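Local coordinates for intracellular sulfur oxidation protein DsrF (Allochromatium vinosum, PDB 2HY5) that is of unestablished function but could take part in the oxidation of sulfur stored inside the cell, at residues Q55-K58 with K63-S66; I31-D36 with G73-R78; L92-L97 with V115-S120. All coordinates share one frame; numbering follows the deposited sequence.

Overall arrangement
DsrF illustrates how contacts between segments apart in the chain fasten the ends, the edge and the outlying loops of a parallel alpha/beta sheet. Interaction 2 sits where strands 38-43 and 79-83 begin, while interaction 3 rests on 115-118, one of the two outermost strands within this chain; these two contacts lie on opposite sides of the chain's centre, their centres 22 Å apart. Interaction 1 belongs to the long loop joining strands 38-43 and 79-83 and falls, along the chain, between the two halves of interaction 2, with centres 23 Å apart. Interaction 3 follows, its nearest atoms about 8 Å from interaction 1. All three border other chains: interaction 1 DsrE and DsrH, interaction 2 DsrE, interaction 3 DsrH.

Interaction 1 of 3, residues Q55-K58 with K63-S66; sequences QDTK and KNFS
Thr-57 and Asn-64 meet side chain to side chain at about a right angle, in van der Waals contact between residues 55-58 and 63-66. CG2 of Thr-57 lies 3.9 Å from CA of Asn-64, and its OG1 is 3.4 Å from CB of Asn-64. Farther along, the extended Gln-55 brings OE1 to 3.3 Å from CB of Ser-66. Both segments belong to the irregular loop between strands 38-43 and 79-83, where the chain doubles back on itself and is shaped by an Asx turn: OD2 of Asp-56 accepts from N of Lys-58 at 3.2 Å. Several polar ends have partners beyond the two segments. With chi1 at 64°, OG1 of Thr-57 sits between its own N and carbonyl carbon, from where it bonds to the Met-62 carbonyl; a valine here would probably leave that carbonyl without this partner. OE1 and NE2 of Gln-55 bond to Tyr-17 and Thr-52, while a water bound to N of Gln-55 at 3.0 Å reaches OG of Ser-66 weakly. Between subunits, Lys-63 forms a salt bridge to Asp-56 of the DsrE chain, and Gln-55 and Thr-57 pack on Ala-68 of a DsrH chain.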
# COMPACT_ATOMS: atom_id res chain seq x y z
N GLN B 55 1.22 19.61 -14.67
CA GLN B 55 1.75 18.26 -14.60
C GLN B 55 2.18 17.83 -16.01
O GLN B 55 1.45 18.06 -16.98
CB GLN B 55 0.70 17.31 -14.05
CG GLN B 55 0.42 17.49 -12.56
CD GLN B 55 -0.73 16.63 -12.07
OE1 GLN B 55 -1.17 15.71 -12.76
NE2 GLN B 55 -1.21 16.91 -10.87
N ASP B 56 3.36 17.23 -16.11
CA ASP B 56 3.91 16.75 -17.39
C ASP B 56 4.46 15.35 -17.14
O ASP B 56 5.51 15.18 -16.52
CB ASP B 56 5.04 17.68 -17.86
CG ASP B 56 5.69 17.20 -19.15
OD1 ASP B 56 6.54 17.94 -19.68
OD2 ASP B 56 5.35 16.10 -19.63
N THR B 57 3.76 14.34 -17.65
CA THR B 57 4.13 12.94 -17.43
C THR B 57 4.92 12.22 -18.51
O THR B 57 5.11 11.01 -18.42
CB THR B 57 2.87 12.11 -17.18
OG1 THR B 57 2.05 12.13 -18.36
CG2 THR B 57 2.08 12.69 -16.01
N LYS B 58 5.40 12.92 -19.53
CA LYS B 58 6.15 12.25 -20.58
C LYS B 58 7.42 11.55 -20.06
O LYS B 58 7.85 10.54 -20.62
CB LYS B 58 6.52 13.25 -21.68
CG LYS B 58 5.31 13.79 -22.43
CD LYS B 58 5.72 14.68 -23.59
CE LYS B 58 4.50 15.16 -24.38
NZ LYS B 58 4.89 16.01 -25.53
N LYS B 63 0.14 8.27 -18.91
CA LYS B 63 -0.76 9.26 -19.47
C LYS B 63 -1.05 10.29 -18.39
O LYS B 63 -1.22 9.95 -17.22
CB LYS B 63 -2.07 8.61 -19.93
CG LYS B 63 -3.08 9.62 -20.45
CD LYS B 63 -4.44 8.98 -20.67
CE LYS B 63 -5.48 10.01 -21.07
NZ LYS B 63 -6.85 9.42 -21.09
N ASN B 64 -1.09 11.55 -18.80
CA ASN B 64 -1.37 12.65 -17.89
C ASN B 64 -2.90 12.75 -17.78
O ASN B 64 -3.57 13.13 -18.73
CB ASN B 64 -0.78 13.93 -18.49
CG ASN B 64 -0.95 15.15 -17.61
OD1 ASN B 64 -0.31 16.18 -17.84
ND2 ASN B 64 -1.80 15.05 -16.60
N PHE B 65 -3.45 12.38 -16.62
CA PHE B 65 -4.90 12.43 -16.45
C PHE B 65 -5.41 13.70 -15.79
O PHE B 65 -6.62 13.87 -15.60
CB PHE B 65 -5.41 11.21 -15.67
CG PHE B 65 -4.94 11.14 -14.24
CD1 PHE B 65 -3.73 10.54 -13.91
CD2 PHE B 65 -5.73 11.67 -13.21
CE1 PHE B 65 -3.31 10.46 -12.58
CE2 PHE B 65 -5.32 11.59 -11.88
CZ PHE B 65 -4.11 10.99 -11.56
N SER B 66 -4.50 14.62 -15.48
CA SER B 66 -4.88 15.87 -14.83
C SER B 66 -5.99 16.66 -15.53
O SER B 66 -6.84 17.25 -14.87
CB SER B 66 -3.65 16.77 -14.65
OG SER B 66 -3.14 17.20 -15.89
O HOH W 1 -1.77 19.67 -14.13

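Interaction 2 of 3, residues I31-D36 with G73-R78; sequences IGAAFD and GDYEVR
Ala-33 meets Tyr-75 with its methyl group, and the point of contact is the base of the tyrosine, not the face of its ring. CB of Ala-33 touches CB of Tyr-75 at 3.8 Å and lies 3.9 Å from CD2, in the plane of the ring at its edge. The same methyl also presses against the tyrosine backbone, 3.3 Å from O of Tyr-75, so one small side chain fills the angle between the carbonyl and the start of the aromatic side chain. The ring is turned into this position by chi1 of -72°, which sets CG beside the backbone N and anti to the carbonyl carbon, and it goes on to pack against Leu-30 of helix 21-32. Because an alanine has nothing beyond CB, the two backbones can come close, with CA of Ala-33 only 5.7 Å from CA of Tyr-75.

Glu-76 borders the contact more loosely: its OE2 stands 4.5 Å from CA of Asp-36. The carboxylates themselves do not meet, since OD1 of Asp-36 is 6.7 Å from OE2 of Glu-76, and the like charges probably favour this separation at a solvent-facing surface. Each segment carries on from a helical run: following helix 21-32, N of Asp-36 bonds to O of Ala-33 at 3.2 Å, and after the 3-10 residues 73-74 a weak bond of similar length ties N of Glu-76 to O of Gly-73.

Val-77 leans on Val-29 of the same helix, while Ile-31 and Phe-35 turn to Gly-113 of the DsrE chain. Both segments lead into parallel neighbours, strands 38-43 and 79-83, and the first completes the beta-alpha-beta crossover formed by strand 7-12, helix 21-32 and strand 38-43.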
# COMPACT_ATOMS: atom_id res chain seq x y z
N ILE B 31 -18.63 8.75 -12.99
CA ILE B 31 -19.72 7.78 -13.07
C ILE B 31 -20.91 8.20 -12.20
O ILE B 31 -22.06 8.11 -12.61
CB ILE B 31 -19.24 6.37 -12.62
CG1 ILE B 31 -18.28 5.80 -13.66
CG2 ILE B 31 -20.43 5.45 -12.41
CD1 ILE B 31 -18.92 5.50 -15.00
N GLY B 32 -20.60 8.66 -10.99
CA GLY B 32 -21.65 9.07 -10.07
C GLY B 32 -22.47 10.27 -10.53
O GLY B 32 -23.57 10.50 -10.04
N ALA B 33 -21.94 11.02 -11.49
CA ALA B 33 -22.62 12.20 -11.99
C ALA B 33 -24.03 11.90 -12.51
O ALA B 33 -24.97 12.66 -12.26
CB ALA B 33 -21.79 12.86 -13.09
N ALA B 34 -24.16 10.80 -13.24
CA ALA B 34 -25.45 10.41 -13.82
C ALA B 34 -26.54 10.05 -12.82
O ALA B 34 -27.70 9.88 -13.21
CB ALA B 34 -25.24 9.25 -14.79
N PHE B 35 -26.19 9.93 -11.55
CA PHE B 35 -27.17 9.57 -10.54
C PHE B 35 -27.82 10.79 -9.88
O PHE B 35 -28.70 10.65 -9.04
CB PHE B 35 -26.54 8.67 -9.47
CG PHE B 35 -26.12 7.33 -9.98
CD1 PHE B 35 -24.97 7.18 -10.74
CD2 PHE B 35 -26.90 6.20 -9.73
CE1 PHE B 35 -24.59 5.93 -11.24
CE2 PHE B 35 -26.54 4.95 -10.22
CZ PHE B 35 -25.37 4.82 -10.98
N ASP B 36 -27.38 11.97 -10.29
CA ASP B 36 -27.89 13.24 -9.77
C ASP B 36 -28.08 13.31 -8.25
O ASP B 36 -29.16 13.65 -7.76
CB ASP B 36 -29.21 13.61 -10.47
CG ASP B 36 -30.27 12.53 -10.35
OD1 ASP B 36 -30.14 11.49 -11.03
OD2 ASP B 36 -31.22 12.71 -9.57
N GLY B 73 -16.69 20.17 -13.65
CA GLY B 73 -17.84 21.05 -13.69
C GLY B 73 -18.83 20.59 -14.74
O GLY B 73 -20.04 20.75 -14.58
N ASP B 74 -18.31 20.00 -15.81
CA ASP B 74 -19.16 19.50 -16.88
C ASP B 74 -19.99 18.31 -16.41
O ASP B 74 -21.00 17.96 -17.02
CB ASP B 74 -18.31 19.11 -18.10
CG ASP B 74 -17.59 20.30 -18.71
OD1 ASP B 74 -18.27 21.29 -19.05
OD2 ASP B 74 -16.35 20.24 -18.86
N TYR B 75 -19.55 17.67 -15.33
CA TYR B 75 -20.26 16.52 -14.77
C TYR B 75 -21.10 16.92 -13.56
O TYR B 75 -21.30 16.11 -12.64
CB TYR B 75 -19.28 15.42 -14.38
CG TYR B 75 -18.67 14.70 -15.56
CD1 TYR B 75 -17.64 15.28 -16.30
CD2 TYR B 75 -19.12 13.44 -15.94
CE1 TYR B 75 -17.08 14.62 -17.40
CE2 TYR B 75 -18.58 12.77 -17.03
CZ TYR B 75 -17.56 13.36 -17.75
OH TYR B 75 -17.02 12.71 -18.84
N GLU B 76 -21.57 18.16 -13.56
CA GLU B 76 -22.41 18.68 -12.48
C GLU B 76 -21.77 18.83 -11.11
O GLU B 76 -22.47 19.12 -10.14
CB GLU B 76 -23.69 17.85 -12.34
CG GLU B 76 -24.87 18.36 -13.15
CD GLU B 76 -26.18 17.73 -12.74
OE1 GLU B 76 -27.24 18.14 -13.26
OE2 GLU B 76 -26.17 16.81 -11.89
N VAL B 77 -20.46 18.64 -11.00
CA VAL B 77 -19.81 18.79 -9.71
C VAL B 77 -19.60 20.28 -9.46
O VAL B 77 -18.80 20.93 -10.14
CB VAL B 77 -18.46 18.07 -9.66
CG1 VAL B 77 -17.91 18.12 -8.24
CG2 VAL B 77 -18.63 16.63 -10.12
N ARG B 78 -20.32 20.82 -8.48
CA ARG B 78 -20.27 22.23 -8.14
C ARG B 78 -19.43 22.47 -6.88
O ARG B 78 -18.83 23.54 -6.72
CB ARG B 78 -21.69 22.75 -7.92
CG ARG B 78 -21.81 24.17 -7.40
CD ARG B 78 -21.34 25.19 -8.42
NE ARG B 78 -21.68 26.55 -8.03
CZ ARG B 78 -22.91 27.06 -8.05
NH1 ARG B 78 -23.93 26.31 -8.43
NH2 ARG B 78 -23.11 28.31 -7.67

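Interaction 3 of 3, residues L92-L97 with V115-S120; sequences LTQDDL and VEVIDS
Gln-94 lays its whole amide group along the edge strand, with CD 3.7 Å from CG2 of Val-117 and NE2 sent on to the backbone of Val-115. There NE2 donates to O of Val-115 at 2.9 Å, the one hydrogen bond between residues 92-97 and 115-120. The acceptor lies close to the amide plane of the glutamine, but seen from the other end the approach is tilted: NE2 stands 58° above the carbonyl plane of Val-115, off the lone-pair directions, and the N-H...O angle is a bent 149°. CG1 of Val-115, 3.7 Å from NE2, flanks the donor, so the polar end of the glutamine is bordered by two valine methyls while it makes its bond. The side chain gets there with CG anti to the backbone N (chi1 176°) and a bend at chi2, and it runs alongside both valines, pointing the opposite way.

The base from which Gln-94 projects is a short 3-10 turn, well stapled. OG1 of Thr-93 accepts from N of Asp-95 at 3.2 Å, an ST turn, while N of Thr-93 donates to OD1 of Asp-96 at 2.9 Å. The second oxygen of Asp-96 is engaged in a salt bridge to Arg-75 of a DsrH chain.

Strand 115-118 is an outermost strand of the parallel sheet within this chain. Through Glu-116 and Ile-118 it bonds to strand 79-83, so the carbonyl of Val-115 faces the other edge, where Gln-94 takes it up from the side of the valines. Val-117 also packs on Arg-84 and Leu-87 of helix 84-89, Val-115 and Leu-97 both rest on Val-82, and Asp-119 stands at the N-cap of helix 120-129, its OD2 bonding weakly to N of Ala-121 and N of Arg-122.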
# COMPACT_ATOMS: atom_id res chain seq x y z
N LEU B 92 2.09 25.22 -0.47
CA LEU B 92 1.31 25.52 -1.66
C LEU B 92 0.26 26.58 -1.37
O LEU B 92 -0.13 26.79 -0.23
CB LEU B 92 0.62 24.26 -2.18
CG LEU B 92 1.48 23.06 -2.56
CD1 LEU B 92 0.56 21.91 -2.96
CD2 LEU B 92 2.42 23.42 -3.70
N THR B 93 -0.18 27.25 -2.43
CA THR B 93 -1.22 28.26 -2.31
C THR B 93 -2.23 27.91 -3.40
O THR B 93 -1.95 27.04 -4.24
CB THR B 93 -0.68 29.68 -2.56
OG1 THR B 93 -0.34 29.84 -3.94
CG2 THR B 93 0.56 29.92 -1.71
N GLN B 94 -3.38 28.55 -3.40
CA GLN B 94 -4.37 28.22 -4.42
C GLN B 94 -3.81 28.49 -5.82
O GLN B 94 -4.28 27.92 -6.80
CB GLN B 94 -5.67 29.00 -4.20
CG GLN B 94 -6.71 28.76 -5.30
CD GLN B 94 -8.14 28.77 -4.78
OE1 GLN B 94 -8.53 29.63 -3.99
NE2 GLN B 94 -8.93 27.81 -5.25
N ASP B 95 -2.79 29.34 -5.91
CA ASP B 95 -2.17 29.66 -7.19
C ASP B 95 -1.45 28.46 -7.80
O ASP B 95 -1.13 28.45 -8.99
CB ASP B 95 -1.20 30.82 -7.04
CG ASP B 95 -1.89 32.17 -7.02
OD1 ASP B 95 -2.80 32.37 -6.18
OD2 ASP B 95 -1.54 33.04 -7.85
N ASP B 96 -1.19 27.44 -6.98
CA ASP B 96 -0.50 26.24 -7.45
C ASP B 96 -1.46 25.19 -7.98
O ASP B 96 -1.05 24.17 -8.54
CB ASP B 96 0.32 25.61 -6.32
CG ASP B 96 1.51 26.45 -5.91
OD1 ASP B 96 1.54 26.93 -4.76
OD2 ASP B 96 2.42 26.62 -6.75
N LEU B 97 -2.76 25.44 -7.80
CA LEU B 97 -3.77 24.49 -8.23
C LEU B 97 -4.46 24.87 -9.53
O LEU B 97 -4.46 26.04 -9.92
CB LEU B 97 -4.82 24.34 -7.12
CG LEU B 97 -4.24 24.12 -5.73
CD1 LEU B 97 -5.36 24.10 -4.71
CD2 LEU B 97 -3.44 22.82 -5.69
N VAL B 115 -13.16 25.73 -7.40
CA VAL B 115 -12.32 25.12 -6.37
C VAL B 115 -12.26 26.08 -5.19
O VAL B 115 -11.82 27.23 -5.33
CB VAL B 115 -10.89 24.84 -6.88
CG1 VAL B 115 -10.03 24.30 -5.74
CG2 VAL B 115 -10.93 23.83 -8.01
N GLU B 116 -12.70 25.61 -4.03
CA GLU B 116 -12.70 26.44 -2.84
C GLU B 116 -11.80 25.93 -1.72
O GLU B 116 -11.90 24.78 -1.31
CB GLU B 116 -14.13 26.58 -2.31
CG GLU B 116 -14.22 27.34 -1.00
CD GLU B 116 -15.65 27.58 -0.56
OE1 GLU B 116 -16.38 26.59 -0.33
OE2 GLU B 116 -16.04 28.76 -0.44
N VAL B 117 -10.93 26.80 -1.23
CA VAL B 117 -10.03 26.46 -0.13
C VAL B 117 -10.78 26.74 1.17
O VAL B 117 -11.30 27.85 1.38
CB VAL B 117 -8.74 27.31 -0.20
CG1 VAL B 117 -7.87 27.03 1.00
CG2 VAL B 117 -8.00 27.00 -1.49
N ILE B 118 -10.84 25.74 2.04
CA ILE B 118 -11.55 25.87 3.31
C ILE B 118 -10.74 25.48 4.54
O ILE B 118 -9.76 24.74 4.45
CB ILE B 118 -12.83 25.02 3.31
CG1 ILE B 118 -12.49 23.55 3.02
CG2 ILE B 118 -13.81 25.58 2.29
CD1 ILE B 118 -13.68 22.59 3.20
N ASP B 119 -11.17 25.98 5.69
CA ASP B 119 -10.51 25.70 6.96
C ASP B 119 -10.93 24.35 7.54
O ASP B 119 -11.89 23.73 7.07
CB ASP B 119 -10.82 26.80 7.97
CG ASP B 119 -12.28 26.82 8.38
OD1 ASP B 119 -13.13 27.28 7.60
OD2 ASP B 119 -12.58 26.35 9.50
N SER B 120 -10.22 23.92 8.58
CA SER B 120 -10.47 22.64 9.22
C SER B 120 -11.88 22.45 9.78
O SER B 120 -12.44 21.36 9.70
CB SER B 120 -9.44 22.40 10.33
OG SER B 120 -9.49 23.43 11.30